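Local coordinates for protein glucosamine kinase (Streptacidiphilus jiangxiensis, PDB 6HWJ) that catalyses the magnesium- and ATP-dependent phosphorylation of D-glucosamine to D-glucosamine 6-phosphate and, to a lesser extent, also acts on glucose, at residues R72-V84 against E122-W134. Sequence-based numbering, arbitrary orientation.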
ATOM      1  N   ARG A  72      13.983  17.573 -16.861  1.00 28.10           N
ATOM      2  CA  ARG A  72      13.071  16.558 -16.366  1.00 29.12           C
ATOM      3  C   ARG A  72      11.738  16.675 -17.089  1.00 31.95           C
ATOM      4  O   ARG A  72      11.169  17.766 -17.202  1.00 32.18           O
ATOM      5  CB  ARG A  72      12.872  16.704 -14.853  1.00 27.21           C
ATOM      6  CG  ARG A  72      12.086  15.557 -14.261  1.00 26.35           C
ATOM      7  CD  ARG A  72      11.775  15.762 -12.768  1.00 30.45           C
ATOM      8  NE  ARG A  72      11.211  14.543 -12.188  1.00 27.01           N
ATOM      9  CZ  ARG A  72       9.933  14.200 -12.282  1.00 31.60           C
ATOM     10  NH1 ARG A  72       9.069  14.991 -12.920  1.00 34.64           N
ATOM     11  NH2 ARG A  72       9.504  13.063 -11.733  1.00 32.78           N
ATOM     12  N   SER A  73      11.254  15.548 -17.599  1.00 26.63           N
ATOM     13  CA  SER A  73      10.000  15.537 -18.323  1.00 31.45           C
ATOM     14  C   SER A  73       8.849  16.034 -17.465  1.00 33.03           C
ATOM     15  O   SER A  73       8.765  15.740 -16.268  1.00 29.42           O
ATOM     16  CB  SER A  73       9.714  14.119 -18.819  1.00 31.49           C
ATOM     17  OG  SER A  73      10.924  13.570 -19.307  1.00 33.49           O
ATOM     18  N   ARG A  74       7.943  16.784 -18.104  1.00 32.14           N
ATOM     19  CA  ARG A  74       6.691  17.248 -17.534  1.00 33.10           C
ATOM     20  C   ARG A  74       5.516  16.629 -18.280  1.00 32.32           C
ATOM     21  O   ARG A  74       5.660  16.250 -19.448  1.00 33.49           O
ATOM     22  CB  ARG A  74       6.592  18.782 -17.625  1.00 38.21           C
ATOM     23  CG  ARG A  74       7.676  19.531 -16.862  1.00 50.60           C
ATOM     24  CD  ARG A  74       7.727  20.990 -17.281  1.00 68.35           C
ATOM     25  NE  ARG A  74       8.829  21.704 -16.639  1.00 85.98           N
ATOM     26  CZ  ARG A  74       9.290  22.889 -17.031  1.00100.39           C
ATOM     27  NH1 ARG A  74       8.753  23.507 -18.075  1.00105.16           N
ATOM     28  NH2 ARG A  74      10.294  23.455 -16.379  1.00105.87           N
ATOM     29  N   PRO A  75       4.359  16.492 -17.640  1.00 31.81           N
ATOM     30  CA  PRO A  75       3.172  16.047 -18.372  1.00 36.14           C
ATOM     31  C   PRO A  75       2.951  16.889 -19.615  1.00 34.12           C
ATOM     32  O   PRO A  75       3.009  18.118 -19.572  1.00 32.54           O
ATOM     33  CB  PRO A  75       2.041  16.226 -17.350  1.00 38.43           C
ATOM     34  CG  PRO A  75       2.708  16.095 -16.037  1.00 37.12           C
ATOM     35  CD  PRO A  75       4.065  16.735 -16.215  1.00 34.98           C
ATOM     36  N   GLY A  76       2.744  16.219 -20.734  1.00 35.11           N
ATOM     37  CA  GLY A  76       2.647  16.875 -22.023  1.00 35.73           C
ATOM     38  C   GLY A  76       3.920  16.838 -22.838  1.00 34.00           C
ATOM     39  O   GLY A  76       3.877  17.103 -24.049  1.00 34.04           O
ATOM     40  N   ASP A  77       5.053  16.514 -22.208  1.00 31.78           N
ATOM     41  CA  ASP A  77       6.297  16.380 -22.957  1.00 30.51           C
ATOM     42  C   ASP A  77       6.304  15.100 -23.773  1.00 30.71           C
ATOM     43  O   ASP A  77       7.008  15.023 -24.794  1.00 32.07           O
ATOM     44  CB  ASP A  77       7.500  16.414 -22.006  1.00 30.95           C
ATOM     45  CG  ASP A  77       7.853  17.820 -21.545  1.00 36.39           C
ATOM     46  OD1 ASP A  77       7.514  18.818 -22.247  1.00 36.70           O
ATOM     47  OD2 ASP A  77       8.494  17.942 -20.489  1.00 34.74           O
ATOM     48  N   GLY A  78       5.545  14.087 -23.340  1.00 29.69           N
ATOM     49  CA  GLY A  78       5.444  12.826 -24.053  1.00 28.52           C
ATOM     50  C   GLY A  78       6.337  11.700 -23.543  1.00 27.44           C
ATOM     51  O   GLY A  78       6.391  10.642 -24.182  1.00 30.11           O
ATOM     52  N   THR A  79       7.004  11.876 -22.419  1.00 27.02           N
ATOM     53  CA  THR A  79       7.898  10.827 -21.927  1.00 27.48           C
ATOM     54  C   THR A  79       7.118   9.657 -21.331  1.00 26.12           C
ATOM     55  O   THR A  79       7.496   8.497 -21.524  1.00 27.55           O
ATOM     56  CB  THR A  79       8.872  11.401 -20.898  1.00 26.21           C
ATOM     57  OG1 THR A  79       9.618  12.480 -21.474  1.00 28.46           O
ATOM     58  CG2 THR A  79       9.835  10.319 -20.443  1.00 25.76           C
ATOM     59  N   ALA A  80       6.039   9.948 -20.603  1.00 26.95           N
ATOM     60  CA  ALA A  80       5.159   8.894 -20.108  1.00 29.21           C
ATOM     61  C   ALA A  80       4.516   8.160 -21.272  1.00 28.93           C
ATOM     62  O   ALA A  80       4.401   6.935 -21.262  1.00 28.47           O
ATOM     63  CB  ALA A  80       4.085   9.491 -19.196  1.00 26.09           C
ATOM     64  N   GLU A  81       4.092   8.908 -22.287  1.00 28.20           N
ATOM     65  CA  GLU A  81       3.616   8.336 -23.536  1.00 30.35           C
ATOM     66  C   GLU A  81       4.635   7.396 -24.142  1.00 26.99           C
ATOM     67  O   GLU A  81       4.278   6.307 -24.611  1.00 27.07           O
ATOM     68  CB  GLU A  81       3.293   9.501 -24.493  1.00 34.59           C
ATOM     69  CG  GLU A  81       2.739   9.160 -25.794  1.00 44.08           C
ATOM     70  CD  GLU A  81       2.407  10.434 -26.580  1.00 49.59           C
ATOM     71  OE1 GLU A  81       2.899  10.568 -27.718  1.00 51.16           O
ATOM     72  OE2 GLU A  81       1.685  11.296 -26.020  1.00 43.93           O
ATOM     73  N   HIS A  82       5.914   7.801 -24.161  1.00 26.86           N
ATOM     74  CA  HIS A  82       6.938   6.955 -24.765  1.00 27.61           C
ATOM     75  C   HIS A  82       7.241   5.727 -23.909  1.00 26.82           C
ATOM     76  O   HIS A  82       7.612   4.674 -24.441  1.00 29.10           O
ATOM     77  CB  HIS A  82       8.208   7.763 -25.009  1.00 30.61           C
ATOM     78  CG  HIS A  82       8.134   8.619 -26.237  1.00 31.90           C
ATOM     79  ND1 HIS A  82       7.278   9.699 -26.338  1.00 34.00           N
ATOM     80  CD2 HIS A  82       8.750   8.514 -27.442  1.00 34.19           C
ATOM     81  CE1 HIS A  82       7.389  10.238 -27.541  1.00 33.05           C
ATOM     82  NE2 HIS A  82       8.269   9.533 -28.232  1.00 33.86           N
ATOM     83  N   LEU A  83       7.098   5.833 -22.594  1.00 25.92           N
ATOM     84  CA  LEU A  83       7.227   4.634 -21.768  1.00 28.74           C
ATOM     85  C   LEU A  83       6.114   3.639 -22.096  1.00 25.71           C
ATOM     86  O   LEU A  83       6.366   2.438 -22.245  1.00 26.70           O
ATOM     87  CB  LEU A  83       7.200   5.005 -20.291  1.00 25.15           C
ATOM     88  CG  LEU A  83       7.237   3.788 -19.339  1.00 28.03           C
ATOM     89  CD1 LEU A  83       8.591   3.118 -19.387  1.00 28.90           C
ATOM     90  CD2 LEU A  83       6.905   4.199 -17.922  1.00 27.13           C
ATOM     91  N   VAL A  84       4.888   4.125 -22.226  1.00 25.92           N
ATOM     92  CA  VAL A  84       3.778   3.245 -22.573  1.00 26.15           C
ATOM     93  C   VAL A  84       4.009   2.607 -23.940  1.00 30.30           C
ATOM     94  O   VAL A  84       3.771   1.413 -24.126  1.00 31.88           O
ATOM     95  CB  VAL A  84       2.458   4.019 -22.526  1.00 30.98           C
ATOM     96  CG1 VAL A  84       1.316   3.153 -23.026  1.00 29.52           C
ATOM     97  CG2 VAL A  84       2.198   4.489 -21.088  1.00 32.01           C
ATOM     98  N   GLU A 122       5.258  10.791  -8.760  1.00 44.14           N
ATOM     99  CA  GLU A 122       4.528  11.617  -9.732  1.00 45.38           C
ATOM    100  C   GLU A 122       3.709  10.736 -10.654  1.00 39.68           C
ATOM    101  O   GLU A 122       4.240   9.740 -11.177  1.00 35.90           O
ATOM    102  CB  GLU A 122       5.497  12.473 -10.563  1.00 51.45           C
ATOM    103  CG  GLU A 122       4.782  13.338 -11.608  1.00 55.74           C
ATOM    104  CD  GLU A 122       5.741  14.095 -12.512  1.00 54.91           C
ATOM    105  OE1 GLU A 122       6.844  13.593 -12.757  1.00 55.81           O
ATOM    106  OE2 GLU A 122       5.383  15.195 -12.972  1.00 57.38           O
ATOM    107  N   SER A 123       2.449  11.126 -10.895  1.00 39.08           N
ATOM    108  CA  SER A 123       1.522  10.342 -11.709  1.00 35.35           C
ATOM    109  C   SER A 123       1.062  11.136 -12.921  1.00 34.49           C
ATOM    110  O   SER A 123       0.692  12.307 -12.804  1.00 36.44           O
ATOM    111  CB  SER A 123       0.292   9.907 -10.899  1.00 34.33           C
ATOM    112  OG  SER A 123       0.647   8.933  -9.932  1.00 33.83           O
ATOM    113  N   VAL A 124       1.039  10.467 -14.073  1.00 31.17           N
ATOM    114  CA  VAL A 124       0.675  11.051 -15.355  1.00 29.67           C
ATOM    115  C   VAL A 124      -0.369  10.152 -16.007  1.00 31.01           C
ATOM    116  O   VAL A 124      -0.120   8.952 -16.218  1.00 29.95           O
ATOM    117  CB  VAL A 124       1.895  11.193 -16.279  1.00 29.95           C
ATOM    118  CG1 VAL A 124       1.479  11.841 -17.608  1.00 31.95           C
ATOM    119  CG2 VAL A 124       2.969  12.034 -15.597  1.00 30.72           C
ATOM    120  N   ILE A 125      -1.517  10.722 -16.336  1.00 30.04           N
ATOM    121  CA  ILE A 125      -2.567   9.994 -17.049  1.00 29.93           C
ATOM    122  C   ILE A 125      -2.261  10.028 -18.542  1.00 31.03           C
ATOM    123  O   ILE A 125      -2.004  11.096 -19.116  1.00 33.75           O
ATOM    124  CB  ILE A 125      -3.951  10.597 -16.753  1.00 31.19           C
ATOM    125  CG1 ILE A 125      -4.240  10.574 -15.260  1.00 32.88           C
ATOM    126  CG2 ILE A 125      -5.018   9.833 -17.512  1.00 32.10           C
ATOM    127  CD1 ILE A 125      -5.506  11.319 -14.864  1.00 42.93           C
ATOM    128  N   VAL A 126      -2.254   8.864 -19.173  1.00 29.03           N
ATOM    129  CA  VAL A 126      -1.954   8.765 -20.599  1.00 29.28           C
ATOM    130  C   VAL A 126      -3.159   8.176 -21.314  1.00 29.67           C
ATOM    131  O   VAL A 126      -3.772   7.207 -20.842  1.00 28.41           O
ATOM    132  CB  VAL A 126      -0.685   7.917 -20.848  1.00 31.32           C
ATOM    133  CG1 VAL A 126      -0.230   8.055 -22.300  1.00 34.21           C
ATOM    134  CG2 VAL A 126       0.425   8.365 -19.934  1.00 27.73           C
ATOM    135  N   GLY A 127      -3.507   8.784 -22.451  1.00 31.66           N
ATOM    136  CA  GLY A 127      -4.667   8.347 -23.219  1.00 33.67           C
ATOM    137  C   GLY A 127      -5.978   8.383 -22.473  1.00 32.52           C
ATOM    138  O   GLY A 127      -6.950   7.745 -22.907  1.00 31.14           O
ATOM    139  N   GLU A 128      -6.041   9.115 -21.357  1.00 32.90           N
ATOM    140  CA  GLU A 128      -7.210   9.113 -20.476  1.00 32.82           C
ATOM    141  C   GLU A 128      -7.659   7.699 -20.117  1.00 31.41           C
ATOM    142  O   GLU A 128      -8.822   7.472 -19.789  1.00 30.74           O
ATOM    143  CB  GLU A 128      -8.367   9.902 -21.102  1.00 34.00           C
ATOM    144  CG  GLU A 128      -8.016  11.384 -21.299  1.00 37.76           C
ATOM    145  CD  GLU A 128      -7.614  12.064 -20.002  1.00 39.20           C
ATOM    146  OE1 GLU A 128      -8.212  11.753 -18.952  1.00 39.74           O
ATOM    147  OE2 GLU A 128      -6.697  12.916 -20.030  1.00 41.10           O
ATOM    148  N   CYS A 129      -6.725   6.735 -20.160  1.00 29.48           N
ATOM    149  CA  CYS A 129      -7.072   5.367 -19.800  1.00 30.19           C
ATOM    150  C   CYS A 129      -5.959   4.616 -19.095  1.00 28.37           C
ATOM    151  O   CYS A 129      -6.187   3.478 -18.704  1.00 29.91           O
ATOM    152  CB  CYS A 129      -7.512   4.593 -21.062  1.00 29.58           C
ATOM    153  SG  CYS A 129      -6.255   4.471 -22.343  1.00 30.50           S
ATOM    154  N   ALA A 130      -4.789   5.197 -18.890  1.00 28.40           N
ATOM    155  CA  ALA A 130      -3.723   4.557 -18.135  1.00 27.22           C
ATOM    156  C   ALA A 130      -3.054   5.597 -17.250  1.00 31.38           C
ATOM    157  O   ALA A 130      -3.131   6.801 -17.506  1.00 28.67           O
ATOM    158  CB  ALA A 130      -2.681   3.900 -19.050  1.00 26.90           C
ATOM    159  N   VAL A 131      -2.391   5.112 -16.200  1.00 26.52           N
ATOM    160  CA  VAL A 131      -1.696   5.967 -15.240  1.00 26.34           C
ATOM    161  C   VAL A 131      -0.255   5.484 -15.146  1.00 26.79           C
ATOM    162  O   VAL A 131      -0.003   4.319 -14.802  1.00 28.05           O
ATOM    163  CB  VAL A 131      -2.342   5.935 -13.851  1.00 31.66           C
ATOM    164  CG1 VAL A 131      -1.621   6.907 -12.922  1.00 31.88           C
ATOM    165  CG2 VAL A 131      -3.821   6.251 -13.952  1.00 37.27           C
ATOM    166  N   VAL A 132       0.678   6.366 -15.452  1.00 25.67           N
ATOM    167  CA  VAL A 132       2.097   6.122 -15.297  1.00 25.23           C
ATOM    168  C   VAL A 132       2.517   6.770 -13.983  1.00 26.17           C
ATOM    169  O   VAL A 132       2.300   7.972 -13.772  1.00 26.52           O
ATOM    170  CB  VAL A 132       2.908   6.707 -16.457  1.00 28.99           C
ATOM    171  CG1 VAL A 132       4.421   6.551 -16.175  1.00 24.90           C
ATOM    172  CG2 VAL A 132       2.516   6.069 -17.772  1.00 31.11           C
ATOM    173  N   LYS A 133       3.120   5.983 -13.113  1.00 27.57           N
ATOM    174  CA  LYS A 133       3.591   6.451 -11.810  1.00 27.63           C
ATOM    175  C   LYS A 133       5.099   6.276 -11.804  1.00 27.17           C
ATOM    176  O   LYS A 133       5.580   5.134 -11.828  1.00 27.59           O
ATOM    177  CB  LYS A 133       2.943   5.665 -10.679  1.00 33.80           C
ATOM    178  CG  LYS A 133       3.384   6.109  -9.289  1.00 41.69           C
ATOM    179  CD  LYS A 133       2.625   5.330  -8.216  1.00 50.97           C
ATOM    180  CE  LYS A 133       2.986   5.810  -6.813  1.00 59.88           C
ATOM    181  NZ  LYS A 133       2.359   4.962  -5.756  1.00 65.47           N
ATOM    182  N   TRP A 134       5.825   7.397 -11.789  1.00 24.54           N
ATOM    183  CA  TRP A 134       7.269   7.380 -11.673  1.00 26.61           C
ATOM    184  C   TRP A 134       7.676   7.251 -10.211  1.00 28.76           C
ATOM    185  O   TRP A 134       7.216   8.019  -9.361  1.00 28.64           O
ATOM    186  CB  TRP A 134       7.887   8.671 -12.218  1.00 28.06           C
ATOM    187  CG  TRP A 134       7.578   8.977 -13.643  1.00 26.81           C
ATOM    188  CD1 TRP A 134       6.704   9.924 -14.102  1.00 26.02           C
ATOM    189  CD2 TRP A 134       8.131   8.343 -14.788  1.00 24.54           C
ATOM    190  NE1 TRP A 134       6.693   9.917 -15.476  1.00 26.36           N
ATOM    191  CE2 TRP A 134       7.557   8.955 -15.923  1.00 26.55           C
ATOM    192  CE3 TRP A 134       9.065   7.324 -14.972  1.00 24.49           C
ATOM    193  CZ2 TRP A 134       7.877   8.572 -17.216  1.00 25.93           C
ATOM    194  CZ3 TRP A 134       9.389   6.943 -16.256  1.00 27.83           C
ATOM    195  CH2 TRP A 134       8.794   7.570 -17.372  1.00 28.71           C
TER
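Trp134 and Ala80 meet where helix 79-84 packs on a beta hairpin formed by strands 123-126 and 130-134. The hairpin belongs to an antiparallel sheet, and Cys129 and Ala130 form a classic beta bulge opposite Val126. The helix axis runs steeply across strand 123-126, at 67° to it. Ala80 points its methyl onto this face of the hairpin. Ala80 CB lies 3.9 Å from both Val124 CG1 and Val126 CG2, and Val132 CG2 is almost as near. The small side chain is consistent with the close approach of the helix backbone: Ala80 CA is 4.0 Å from Trp134 CZ2. The indole meets Ala80, Thr79 and Leu83 obliquely through its six-membered ring. Val132 CG1 lies over one indole face, offset toward the rim, and also touches Leu83 CD2. Val84 CG2 packs on Val132 CG2 at 3.7 Å. The CB of Lys133 points away from the helix; this lysine probably binds ATP. At the edge of this apolar layer, Pro75 packs on Val124. Beside it, Glu122 forms a salt bridge with the extended Arg72 side chain. Glu122 OE1 lies in the guanidinium plane and accepts from both Arg72 NH1, at 2.6 Å, and Arg72 NH2, at 2.9 Å.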